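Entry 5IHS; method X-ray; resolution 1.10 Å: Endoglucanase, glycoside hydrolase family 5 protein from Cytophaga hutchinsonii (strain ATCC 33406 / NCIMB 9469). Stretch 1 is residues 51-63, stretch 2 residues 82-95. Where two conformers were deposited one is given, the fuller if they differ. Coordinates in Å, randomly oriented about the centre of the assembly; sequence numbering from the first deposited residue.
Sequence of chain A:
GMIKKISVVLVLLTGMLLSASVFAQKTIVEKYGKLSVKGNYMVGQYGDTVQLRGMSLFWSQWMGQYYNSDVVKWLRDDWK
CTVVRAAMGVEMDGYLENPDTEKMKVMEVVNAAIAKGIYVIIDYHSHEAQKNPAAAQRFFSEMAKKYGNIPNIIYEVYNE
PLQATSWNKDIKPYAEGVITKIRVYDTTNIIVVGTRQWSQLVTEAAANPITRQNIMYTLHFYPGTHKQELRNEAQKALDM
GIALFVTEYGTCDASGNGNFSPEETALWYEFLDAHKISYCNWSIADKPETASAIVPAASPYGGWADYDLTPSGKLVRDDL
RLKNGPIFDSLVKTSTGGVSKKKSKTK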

# COMPACT_ATOMS: atom_id res chain seq x y z
N GLN A 51 -9.79 -2.51 9.04
CA GLN A 51 -9.39 -1.37 8.22
C GLN A 51 -8.03 -0.89 8.72
O GLN A 51 -7.91 -0.46 9.87
N LEU A 52 -7.02 -0.98 7.87
CA LEU A 52 -5.66 -0.56 8.18
C LEU A 52 -5.44 0.85 7.65
O LEU A 52 -6.05 1.27 6.66
N ARG A 53 -4.56 1.60 8.31
CA ARG A 53 -4.17 2.92 7.83
C ARG A 53 -2.70 3.12 8.15
O ARG A 53 -2.25 2.77 9.25
N GLY A 54 -1.96 3.67 7.20
CA GLY A 54 -0.56 3.89 7.44
C GLY A 54 0.10 4.72 6.37
O GLY A 54 -0.52 5.59 5.74
N MET A 55 1.40 4.45 6.19
CA MET A 55 2.25 5.24 5.32
C MET A 55 2.96 4.35 4.32
O MET A 55 3.38 3.22 4.64
N SER A 56 3.13 4.89 3.12
CA SER A 56 4.03 4.32 2.13
C SER A 56 5.38 4.99 2.21
O SER A 56 5.48 6.23 2.26
N LEU A 57 6.43 4.18 2.13
CA LEU A 57 7.73 4.67 1.76
C LEU A 57 7.72 5.04 0.28
O LEU A 57 6.85 4.62 -0.49
N PHE A 58 8.70 5.83 -0.12
CA PHE A 58 8.88 6.27 -1.50
C PHE A 58 9.75 5.24 -2.22
O PHE A 58 10.37 4.38 -1.60
N TRP A 59 9.81 5.35 -3.55
CA TRP A 59 10.67 4.52 -4.39
C TRP A 59 11.95 4.09 -3.67
O TRP A 59 12.77 4.94 -3.31
N SER A 60 12.16 2.79 -3.54
CA SER A 60 13.26 2.28 -2.73
C SER A 60 14.63 2.68 -3.27
O SER A 60 15.57 2.82 -2.48
N GLN A 61 14.77 2.84 -4.58
CA GLN A 61 16.09 3.17 -5.11
C GLN A 61 16.46 4.64 -4.93
O GLN A 61 17.64 4.99 -5.06
N TRP A 62 15.49 5.49 -4.59
CA TRP A 62 15.72 6.92 -4.47
C TRP A 62 15.54 7.46 -3.05
O TRP A 62 16.10 8.52 -2.75
N MET A 63 14.82 6.75 -2.19
CA MET A 63 14.64 7.14 -0.79
C MET A 63 14.92 5.96 0.13
O MET A 63 14.28 5.79 1.17
N THR A 82 -0.80 1.25 11.42
CA THR A 82 -1.05 -0.18 11.54
C THR A 82 -0.56 -0.96 10.33
O THR A 82 -0.60 -2.20 10.35
N VAL A 83 -0.06 -0.27 9.30
CA VAL A 83 0.53 -0.87 8.12
C VAL A 83 1.58 0.10 7.59
O VAL A 83 1.44 1.32 7.71
N VAL A 84 2.62 -0.46 6.97
CA VAL A 84 3.64 0.30 6.24
C VAL A 84 3.82 -0.37 4.89
O VAL A 84 3.75 -1.60 4.79
N ARG A 85 4.08 0.43 3.86
CA ARG A 85 4.25 -0.07 2.49
C ARG A 85 5.68 0.16 2.01
O ARG A 85 6.19 1.28 2.04
N ALA A 86 6.32 -0.92 1.57
CA ALA A 86 7.66 -0.91 1.01
C ALA A 86 7.52 -0.85 -0.51
O ALA A 86 7.10 -1.83 -1.13
N ALA A 87 7.85 0.30 -1.11
CA ALA A 87 7.63 0.58 -2.53
C ALA A 87 8.92 0.27 -3.29
O ALA A 87 9.74 1.15 -3.54
N MET A 88 9.08 -1.00 -3.67
CA MET A 88 10.31 -1.44 -4.31
C MET A 88 10.30 -1.03 -5.78
O MET A 88 9.53 -1.56 -6.59
N GLY A 89 11.18 -0.10 -6.15
CA GLY A 89 11.29 0.28 -7.55
C GLY A 89 11.77 -0.89 -8.38
O GLY A 89 12.61 -1.68 -7.95
N VAL A 90 11.22 -1.01 -9.59
CA VAL A 90 11.47 -2.13 -10.48
C VAL A 90 12.29 -1.68 -11.70
O VAL A 90 13.40 -2.17 -11.92
N GLU A 91 11.75 -0.75 -12.48
CA GLU A 91 12.44 -0.09 -13.57
C GLU A 91 13.31 1.05 -13.02
O GLU A 91 13.30 1.35 -11.82
N MET A 92 14.09 1.69 -13.90
CA MET A 92 14.86 2.89 -13.57
C MET A 92 15.83 2.66 -12.41
O MET A 92 15.78 3.33 -11.38
N ASP A 93 16.76 1.73 -12.63
CA ASP A 93 17.82 1.44 -11.66
C ASP A 93 17.27 0.87 -10.36
O ASP A 93 17.83 1.10 -9.28
N GLY A 94 16.18 0.13 -10.45
CA GLY A 94 15.58 -0.54 -9.32
C GLY A 94 15.91 -2.02 -9.30
O GLY A 94 17.03 -2.43 -9.63
N TYR A 95 14.91 -2.82 -8.94
CA TYR A 95 15.09 -4.25 -8.73
C TYR A 95 15.61 -4.98 -9.97
O TYR A 95 16.41 -5.92 -9.85

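The strand that starts at R53 and strand 83-89 run parallel, their axes 17° apart and 4.7 Å apart at closest approach, and the side chains fill in around that backbone pairing. Q51 points away, with chi1 and chi2 both t, and its side chain stays out of the contact; its carbonyl O, however, accepts from a water (2.8 Å) that in turn accepts from T82 OG1 (2.7 Å). L52, chi1 m and chi2 t, projects sideways and sets its CB 3.8 Å from V83 CG1, with CD2 at 3.8 Å from T82 OG1. T82, chi1 p, uses that same OG1 to accept from R53 N at 3.1 Å and 168°, while T82 N donates to R53 O at 3.0 Å. R53 itself points away, and its guanidinium is bound elsewhere in the structure.

At G54 the missing side chain matters: an ideal CB would lie 1.8 Å from V83 O, whereas the real CA approaches that oxygen at 3.3 Å in a CA-H...O contact. M55, m at all three chi angles, lies on the same sheet face as V84, but its end leads away and comes no nearer than 5.3 Å to the other stretch. S56 (chi1 t) shares the opposite face with R85, whose chi1 to chi3 are all t. This extended arginine brings R85 NH1 to 3.0 Å from S56 OG, and the 164° angle, with OG near the guanidinium plane, supports a well-aligned hydrogen bond. S56 OG also donates to L57 O at 2.8 Å.

L57 (m, t) points toward stretch 2, its CG 4.4 Å from V84 CG2, while its carbonyl O lies 3.4 Å from A87 CB. W59 starts away, but with chi1 m and chi2 86° its ring returns: CE3 is 3.8 Å from G89 CA and CH2 is 3.6 Å from M92 CE, both approaches oblique.

S60, chi1 p, points toward stretch 2 and accepts from G89 N through OG at 3.0 Å; its own N donates to A87 O at 2.9 Å. Q61 (p, m) also points in. Q61 NE2 donates to M92 O at 3.0 Å and a nearly linear 174°, whereas Q61 OE1, 3.3 Å from G89 CA, is buried without a polar partner. An ideal CB on G89 would fall 1.9 Å from Q61 OE1, so the glycine leaves room for the amide.

W62, chi1 m, swings its ring nearer, placing CZ2 3.9 Å from M92 CB. M92 (m, t, m) sets its SD 5.4 Å from the centroid of the W62 six-membered ring, at the ring edge. A second water accepts from W62 NE1 (2.8 Å) and donates to M92 O (3.0 Å) and D93 OD2 (3.2 Å).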

# COMPACT_ATOMS: atom_id res chain seq x y z
CB GLN A 51 -10.41 -0.24 8.29
CG GLN A 51 -10.10 0.89 7.33
CD GLN A 51 -11.03 2.06 7.48
OE1 GLN A 51 -11.90 2.07 8.35
NE2 GLN A 51 -10.83 3.07 6.66
CB LEU A 52 -4.66 -1.51 7.52
CG LEU A 52 -4.80 -2.98 7.94
CD1 LEU A 52 -3.80 -3.84 7.18
CD2 LEU A 52 -4.66 -3.18 9.45
CB ARG A 53 -4.95 4.06 8.49
CG ARG A 53 -6.45 3.96 8.48
CD ARG A 53 -7.01 5.09 9.35
NE ARG A 53 -8.47 5.09 9.36
CZ ARG A 53 -9.21 4.33 10.14
NH1 ARG A 53 -8.64 3.54 11.05
NH2 ARG A 53 -10.53 4.39 10.04
CB MET A 55 3.33 5.97 6.12
CG MET A 55 2.80 7.07 7.02
SD MET A 55 1.88 8.35 6.15
CE MET A 55 3.16 9.15 5.17
CB SER A 56 3.46 4.48 0.72
OG SER A 56 4.21 3.74 -0.24
CB LEU A 57 8.79 3.62 2.10
CG LEU A 57 8.81 3.21 3.58
CD1 LEU A 57 9.72 2.03 3.83
CD2 LEU A 57 9.17 4.35 4.50
CB PHE A 58 9.55 7.64 -1.43
CG PHE A 58 9.70 8.42 -2.74
CD1 PHE A 58 8.73 9.34 -3.14
CD2 PHE A 58 10.88 8.37 -3.47
CE1 PHE A 58 8.91 10.11 -4.27
CE2 PHE A 58 11.06 9.15 -4.60
CZ PHE A 58 10.09 10.02 -5.00
CB TRP A 59 11.09 5.31 -5.62
CG TRP A 59 10.00 5.69 -6.57
CD1 TRP A 59 9.18 6.79 -6.51
CD2 TRP A 59 9.67 5.00 -7.77
NE1 TRP A 59 8.35 6.80 -7.61
CE2 TRP A 59 8.63 5.71 -8.39
CE3 TRP A 59 10.15 3.84 -8.37
CZ2 TRP A 59 8.07 5.29 -9.61
CZ3 TRP A 59 9.61 3.43 -9.57
CH2 TRP A 59 8.58 4.16 -10.18
CB SER A 60 13.17 0.76 -2.66
OG SER A 60 13.19 0.14 -3.93
CB GLN A 61 16.25 2.72 -6.58
CG GLN A 61 15.52 3.55 -7.63
CD GLN A 61 14.11 3.05 -7.92
OE1 GLN A 61 13.32 2.80 -6.99
NE2 GLN A 61 13.78 2.90 -9.20
CB TRP A 62 14.82 7.68 -5.44
CG TRP A 62 15.11 7.35 -6.88
CD1 TRP A 62 16.34 7.15 -7.45
CD2 TRP A 62 14.16 7.14 -7.93
NE1 TRP A 62 16.21 6.84 -8.78
CE2 TRP A 62 14.88 6.83 -9.10
CE3 TRP A 62 12.76 7.19 -7.99
CZ2 TRP A 62 14.25 6.57 -10.31
CZ3 TRP A 62 12.14 6.92 -9.19
CH2 TRP A 62 12.89 6.62 -10.34
CB MET A 63 13.25 7.74 -0.56
CG MET A 63 13.04 9.10 -1.19
SD MET A 63 13.86 10.41 -0.27
CE MET A 63 13.84 11.69 -1.53
CB THR A 82 -2.53 -0.45 11.80
OG1 THR A 82 -3.30 0.14 10.75
CG2 THR A 82 -2.96 0.12 13.15
CB VAL A 83 -0.57 -1.20 7.06
CG1 VAL A 83 -1.32 0.06 6.60
CG2 VAL A 83 0.00 -1.96 5.87
CB VAL A 84 4.97 0.39 7.04
CG1 VAL A 84 5.55 -0.99 7.34
CG2 VAL A 84 6.00 1.25 6.31
CB ARG A 85 3.24 0.61 1.57
CG ARG A 85 3.37 0.33 0.08
CD ARG A 85 2.20 0.98 -0.61
NE ARG A 85 2.02 0.77 -2.04
CZ ARG A 85 2.17 1.69 -2.99
NH1 ARG A 85 2.74 2.87 -2.76
NH2 ARG A 85 1.74 1.40 -4.21
CB ALA A 86 8.43 -2.15 1.44
CB ALA A 87 7.19 2.03 -2.72
CB MET A 88 10.47 -2.95 -4.20
CG MET A 88 11.86 -3.38 -4.63
SD MET A 88 12.16 -5.15 -4.70
CE MET A 88 11.06 -5.61 -6.02
CB VAL A 90 10.15 -2.82 -10.88
CG1 VAL A 90 10.37 -3.93 -11.87
CG2 VAL A 90 9.45 -3.34 -9.63
CB GLU A 91 11.40 0.42 -14.58
CG GLU A 91 10.45 -0.68 -15.16
CD GLU A 91 9.15 -0.91 -14.37
OE1 GLU A 91 8.44 0.07 -14.00
OE2 GLU A 91 8.80 -2.10 -14.15
CB MET A 92 13.93 4.07 -13.28
CG MET A 92 13.09 4.49 -14.48
SD MET A 92 11.78 5.67 -14.07
CE MET A 92 10.74 4.67 -13.01
CB ASP A 93 18.71 2.66 -11.39
CG ASP A 93 19.55 3.05 -12.58
OD1 ASP A 93 20.13 2.15 -13.22
OD2 ASP A 93 19.63 4.26 -12.87
CB TYR A 95 13.76 -4.86 -8.26
CG TYR A 95 13.78 -6.36 -8.16
CD1 TYR A 95 14.42 -6.98 -7.10
CD2 TYR A 95 13.18 -7.16 -9.13
CE1 TYR A 95 14.48 -8.35 -6.98
CE2 TYR A 95 13.24 -8.55 -9.02
CZ TYR A 95 13.89 -9.13 -7.95
OH TYR A 95 13.94 -10.50 -7.86
O HOH W 1 -5.89 0.59 11.44
O HOH W 2 17.54 5.69 -10.97